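Local coordinates for protein PrgA (Enterococcus faecalis, PDB 6Z9K) that provides surface exclusion against unwanted conjugation, reaching far outside the cell from the wall, and carries the metal-binding CAP domain described here, at residues L91-L96 against L190-T195; L83-R88 against E232-K237. One frame throughout, in Å; residues are numbered along the deposited sequence.

Contact 1 of 2, residues L91-L96 against L190-T195; sequences LGLSQL and LQDGKT
Ser94 and Asp192 tie the two loops together. The backbone N of Ser94 donates to Asp192 OD1 at 2.9 Å, a nearly straight bond (163°) that meets the oxygen almost along its C-O axis; Asp192 CG, anti to its own backbone N (chi1 -156°), carries the carboxylate there. Ser94 OG in turn gives its proton to Lys194 O at 2.7 Å, in the carbonyl plane and on a lone pair, and accepts a weak bond from Gly193 N. Packing is close beside it: Leu93 CD2 lies 3.5 Å from Asp192 CG, and Leu96 CD2 sits 3.6 Å from Lys194 CB. The side chains of Leu91 and Leu190 cross at about a right angle, touching through their CD1 atoms, 3.8 Å apart, and both pack on Phe22. The solvent side is at exposed Asp192 and where a water donates to both Gln95 O and Thr195 O. The Lys194 side chain runs away from 91-96, its NZ bonding Ser188 O and Ser216 OG. Gln191 to Lys194 form a type II beta turn, with Gly193 at positive phi, and this turn docks on the loop that follows the Schellman motif closing helix 70-90 at Gly92.

Contact 2 of 2, residues L83-R88 against E232-K237; sequences LLNDVR and EVASMK
Asn85 reaches from helix 70-90 to the backbone of Ala234, and the acceptor lies in the plane of its amide. ND2 donates to Ala234 O at 2.7 Å with an N-H...O angle of 167°; the oxygen is only 4° out of the amide plane, and the N-H arrives in the carbonyl plane on a lone pair. The CB of Asn85 already points toward 232-237, and with CG anti to the carbonyl carbon (chi1 -84°) the amide is placed beside Ala234. OD1 is engaged as well, so both polar atoms of this buried group have partners and its rotation is fixed. Val233 CG1 rests 4.0 Å from Asn85 ND2 on the strand side. Two residues earlier on the helix, Leu83 makes the apolar part of the contact: Leu83 and Met236 cross obliquely, with Leu83 CD2 4.1 Å from Met236 SD. The same sulfur, Met236 SD, lies 4.4 Å from Asp86 CB. A water sits within reach of both Asp86 OD1 and Met236 O, 2.7 Å from the former, though it has more acceptors around it than protons to give. Asp86 OD2 has a long, weak ion pair with Lys90. The chemistry implies a directional join: the one direct hydrogen bond between the segments fixes Ala234 O against Asn85, beside an apolar Leu83-Met236 contact, and the water may supplement it.

Overall arrangement
Contact 1 is nested along the chain inside the loop closed by contact 2, and their centres lie 10 Å apart on the same side of the chain's centre. Helix 70-90 links them. Arg88 NE bonds to Ser94 O at 2.8 Å, its NH2 to Gln191 O and its NH1 to Leu189 O, so one guanidinium serves both loops of contact 1; Asn85 OD1 likewise takes Leu96 N at 2.8 Å. Strand 97-98, just after 91-96, pairs antiparallel with 232-233 of contact 2. The metal site is nearer contact 1: the Lys194 side chain is about 11 Å from the bound magnesium ion, and that of Leu190 about 9 Å from the side chain of its ligand His185. Contact 2 lies away from that site.

Contact 1 of 2, residues L91-L96 against L190-T195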
loop_
_atom_site.group_PDB
_atom_site.type_symbol
_atom_site.label_atom_id
_atom_site.label_comp_id
_atom_site.label_asym_id
_atom_site.label_seq_id
_atom_site.Cartn_x
_atom_site.Cartn_y
_atom_site.Cartn_z
ATOM N N LEU A 91 14.233 3.572 7.517
ATOM C CA LEU A 91 15.251 3.666 6.439
ATOM C C LEU A 91 15.607 5.132 6.154
ATOM O O LEU A 91 16.428 5.374 5.257
ATOM C CB LEU A 91 14.772 2.934 5.176
ATOM C CG LEU A 91 14.637 1.421 5.252
ATOM C CD1 LEU A 91 14.164 0.838 3.939
ATOM C CD2 LEU A 91 15.925 0.749 5.686
ATOM N N GLY A 92 15.122 6.080 6.940
ATOM C CA GLY A 92 15.411 7.515 6.811
ATOM C C GLY A 92 14.917 8.098 5.506
ATOM O O GLY A 92 15.589 8.988 4.941
ATOM N N LEU A 93 13.788 7.589 5.008
ATOM C CA LEU A 93 13.103 8.064 3.777
ATOM C C LEU A 93 11.963 9.025 4.109
ATOM O O LEU A 93 11.399 8.976 5.231
ATOM C CB LEU A 93 12.553 6.837 3.064
ATOM C CG LEU A 93 13.573 5.855 2.519
ATOM C CD1 LEU A 93 12.917 4.566 2.133
ATOM C CD2 LEU A 93 14.270 6.457 1.345
ATOM N N SER A 94 11.589 9.887 3.153
ATOM C CA SER A 94 10.519 10.865 3.383
ATOM C C SER A 94 9.263 10.123 3.814
ATOM O O SER A 94 9.009 8.979 3.295
ATOM C CB SER A 94 10.295 11.696 2.114
ATOM O OG SER A 94 10.026 10.825 0.996
ATOM N N GLN A 95 8.478 10.738 4.673
ATOM C CA GLN A 95 7.228 10.205 5.254
ATOM C C GLN A 95 6.063 10.609 4.358
ATOM O O GLN A 95 6.102 11.694 3.792
ATOM C CB GLN A 95 7.026 10.781 6.647
ATOM C CG GLN A 95 8.083 10.337 7.628
ATOM C CD GLN A 95 8.039 8.848 7.761
ATOM O OE1 GLN A 95 8.773 8.150 7.056
ATOM N NE2 GLN A 95 7.150 8.369 8.617
ATOM N N LEU A 96 5.072 9.758 4.223
ATOM C CA LEU A 96 3.947 9.981 3.286
ATOM C C LEU A 96 2.757 10.544 4.037
ATOM O O LEU A 96 2.481 10.135 5.146
ATOM C CB LEU A 96 3.590 8.672 2.583
ATOM C CG LEU A 96 4.782 7.904 2.004
ATOM C CD1 LEU A 96 4.408 6.518 1.568
ATOM C CD2 LEU A 96 5.421 8.623 0.842
ATOM N N LEU A 190 9.625 2.173 -1.683
ATOM C CA LEU A 190 10.664 2.807 -0.865
ATOM C C LEU A 190 11.365 3.898 -1.652
ATOM O O LEU A 190 12.467 4.277 -1.272
ATOM C CB LEU A 190 11.626 1.720 -0.377
ATOM C CG LEU A 190 11.002 0.630 0.467
ATOM C CD1 LEU A 190 12.095 -0.316 0.971
ATOM C CD2 LEU A 190 10.229 1.207 1.685
ATOM N N GLN A 191 10.714 4.491 -2.649
ATOM C CA GLN A 191 11.377 5.555 -3.455
ATOM C C GLN A 191 11.556 6.826 -2.620
ATOM O O GLN A 191 10.605 7.269 -1.980
ATOM C CB GLN A 191 10.547 5.822 -4.712
ATOM C CG GLN A 191 11.226 6.803 -5.638
ATOM C CD GLN A 191 10.433 7.168 -6.863
ATOM O OE1 GLN A 191 10.680 6.638 -7.930
ATOM N NE2 GLN A 191 9.513 8.106 -6.723
ATOM N N ASP A 192 12.750 7.428 -2.576
ATOM C CA ASP A 192 12.872 8.619 -1.693
ATOM C C ASP A 192 12.199 9.790 -2.438
ATOM O O ASP A 192 12.050 9.756 -3.687
ATOM C CB ASP A 192 14.294 8.898 -1.170
ATOM C CG ASP A 192 14.410 9.696 0.139
ATOM O OD1 ASP A 192 13.364 10.073 0.819
ATOM O OD2 ASP A 192 15.601 9.931 0.527
ATOM N N GLY A 193 11.663 10.704 -1.672
ATOM C CA GLY A 193 11.065 11.953 -2.134
ATOM C C GLY A 193 9.566 11.828 -2.324
ATOM O O GLY A 193 8.908 12.857 -2.514
ATOM N N LYS A 194 9.000 10.639 -2.207
ATOM C CA LYS A 194 7.527 10.531 -2.196
ATOM C C LYS A 194 6.944 11.217 -0.971
ATOM O O LYS A 194 7.559 11.246 0.115
ATOM C CB LYS A 194 7.097 9.083 -2.320
ATOM C CG LYS A 194 7.241 8.535 -3.722
ATOM C CD LYS A 194 6.686 7.133 -3.822
ATOM C CE LYS A 194 6.708 6.607 -5.231
ATOM N NZ LYS A 194 6.136 5.246 -5.307
ATOM N N THR A 195 5.801 11.825 -1.128
ATOM C CA THR A 195 5.190 12.605 -0.043
ATOM C C THR A 195 3.736 12.241 0.164
ATOM O O THR A 195 3.179 12.767 1.131
ATOM C CB THR A 195 5.300 14.108 -0.341
ATOM O OG1 THR A 195 4.545 14.441 -1.493
ATOM C CG2 THR A 195 6.752 14.504 -0.453
HETATM O O HOH W 1 4.474 14.147 3.450
#

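Contact 2 of 2, residues L83-R88 against E232-K237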
loop_
_atom_site.group_PDB
_atom_site.type_symbol
_atom_site.label_atom_id
_atom_site.label_comp_id
_atom_site.label_asym_id
_atom_site.label_seq_id
_atom_site.Cartn_x
_atom_site.Cartn_y
_atom_site.Cartn_z
ATOM N N LEU A 83 1.621 1.663 7.950
ATOM C CA LEU A 83 2.533 0.513 7.833
ATOM C C LEU A 83 3.748 0.888 6.983
ATOM O O LEU A 83 4.899 0.525 7.367
ATOM C CB LEU A 83 1.820 -0.680 7.189
ATOM C CG LEU A 83 0.670 -1.235 8.009
ATOM C CD1 LEU A 83 0.053 -2.460 7.290
ATOM C CD2 LEU A 83 1.082 -1.578 9.414
ATOM N N LEU A 84 3.536 1.527 5.853
ATOM C CA LEU A 84 4.653 1.841 4.951
ATOM C C LEU A 84 5.567 2.904 5.571
ATOM O O LEU A 84 6.797 2.787 5.431
ATOM C CB LEU A 84 4.113 2.251 3.586
ATOM C CG LEU A 84 5.174 2.494 2.537
ATOM C CD1 LEU A 84 6.087 1.270 2.329
ATOM C CD2 LEU A 84 4.506 2.889 1.213
ATOM N N ASN A 85 5.004 3.905 6.202
ATOM C CA ASN A 85 5.797 4.994 6.828
ATOM C C ASN A 85 6.664 4.407 7.948
ATOM O O ASN A 85 7.764 4.938 8.177
ATOM C CB ASN A 85 4.958 6.122 7.399
ATOM C CG ASN A 85 4.577 7.151 6.360
ATOM O OD1 ASN A 85 5.237 7.188 5.314
ATOM N ND2 ASN A 85 3.624 8.029 6.708
ATOM N N ASP A 86 6.199 3.383 8.635
ATOM C CA ASP A 86 6.998 2.756 9.714
ATOM C C ASP A 86 8.304 2.256 9.077
ATOM O O ASP A 86 9.372 2.489 9.633
ATOM C CB ASP A 86 6.149 1.723 10.431
ATOM C CG ASP A 86 6.878 0.935 11.505
ATOM O OD1 ASP A 86 7.296 1.571 12.457
ATOM O OD2 ASP A 86 7.014 -0.303 11.361
ATOM N N VAL A 87 8.227 1.577 7.944
ATOM C CA VAL A 87 9.416 1.041 7.253
ATOM C C VAL A 87 10.217 2.225 6.722
ATOM O O VAL A 87 11.428 2.307 6.894
ATOM C CB VAL A 87 8.973 0.100 6.128
ATOM C CG1 VAL A 87 10.116 -0.373 5.280
ATOM C CG2 VAL A 87 8.211 -1.069 6.704
ATOM N N ARG A 88 9.549 3.173 6.061
ATOM C CA ARG A 88 10.267 4.304 5.417
ATOM C C ARG A 88 11.030 5.103 6.481
ATOM O O ARG A 88 12.219 5.464 6.224
ATOM C CB ARG A 88 9.273 5.169 4.652
ATOM C CG ARG A 88 8.816 4.491 3.373
ATOM C CD ARG A 88 7.857 5.328 2.564
ATOM N NE ARG A 88 8.436 6.565 2.043
ATOM C CZ ARG A 88 9.024 6.726 0.872
ATOM N NH1 ARG A 88 9.030 5.775 -0.051
ATOM N NH2 ARG A 88 9.601 7.880 0.610
ATOM N N GLU A 232 -2.179 14.988 5.912
ATOM C CA GLU A 232 -1.622 14.675 7.246
ATOM C C GLU A 232 -0.654 13.501 7.084
ATOM O O GLU A 232 -1.064 12.470 6.523
ATOM C CB GLU A 232 -2.746 14.306 8.204
ATOM C CG GLU A 232 -2.240 13.980 9.603
ATOM C CD GLU A 232 -2.637 14.944 10.710
ATOM O OE1 GLU A 232 -3.419 15.874 10.414
ATOM O OE2 GLU A 232 -2.170 14.767 11.882
ATOM N N VAL A 233 0.544 13.613 7.647
ATOM C CA VAL A 233 1.479 12.466 7.711
ATOM C C VAL A 233 0.896 11.382 8.628
ATOM O O VAL A 233 0.556 11.700 9.810
ATOM C CB VAL A 233 2.882 12.921 8.150
ATOM C CG1 VAL A 233 3.802 11.736 8.285
ATOM C CG2 VAL A 233 3.466 13.925 7.183
ATOM N N ALA A 234 0.775 10.154 8.117
ATOM C CA ALA A 234 0.210 9.004 8.842
ATOM C C ALA A 234 1.363 8.392 9.640
ATOM O O ALA A 234 2.374 8.108 9.086
ATOM C CB ALA A 234 -0.371 8.002 7.881
ATOM N N SER A 235 1.239 8.306 10.935
ATOM C CA SER A 235 2.345 7.814 11.798
ATOM C C SER A 235 1.761 6.963 12.921
ATOM O O SER A 235 0.872 7.459 13.624
ATOM C CB SER A 235 3.112 8.988 12.342
ATOM O OG SER A 235 4.166 8.531 13.178
ATOM N N MET A 236 2.226 5.736 13.068
ATOM C CA MET A 236 1.886 4.873 14.226
ATOM C C MET A 236 3.142 4.760 15.099
ATOM O O MET A 236 4.236 4.828 14.553
ATOM C CB MET A 236 1.441 3.480 13.758
ATOM C CG MET A 236 2.572 2.671 13.173
ATOM S SD MET A 236 2.147 1.172 12.269
ATOM C CE MET A 236 0.737 0.588 13.170
ATOM N N LYS A 237 3.003 4.517 16.410
ATOM C CA LYS A 237 4.196 4.269 17.272
ATOM C C LYS A 237 4.837 2.970 16.799
ATOM O O LYS A 237 4.076 2.050 16.493
ATOM C CB LYS A 237 3.810 4.214 18.751
ATOM C CG LYS A 237 4.010 5.520 19.511
ATOM C CD LYS A 237 5.049 5.409 20.625
ATOM C CE LYS A 237 5.485 6.740 21.201
ATOM N NZ LYS A 237 4.611 7.173 22.321
HETATM O O HOH W 2 6.485 4.103 13.091
#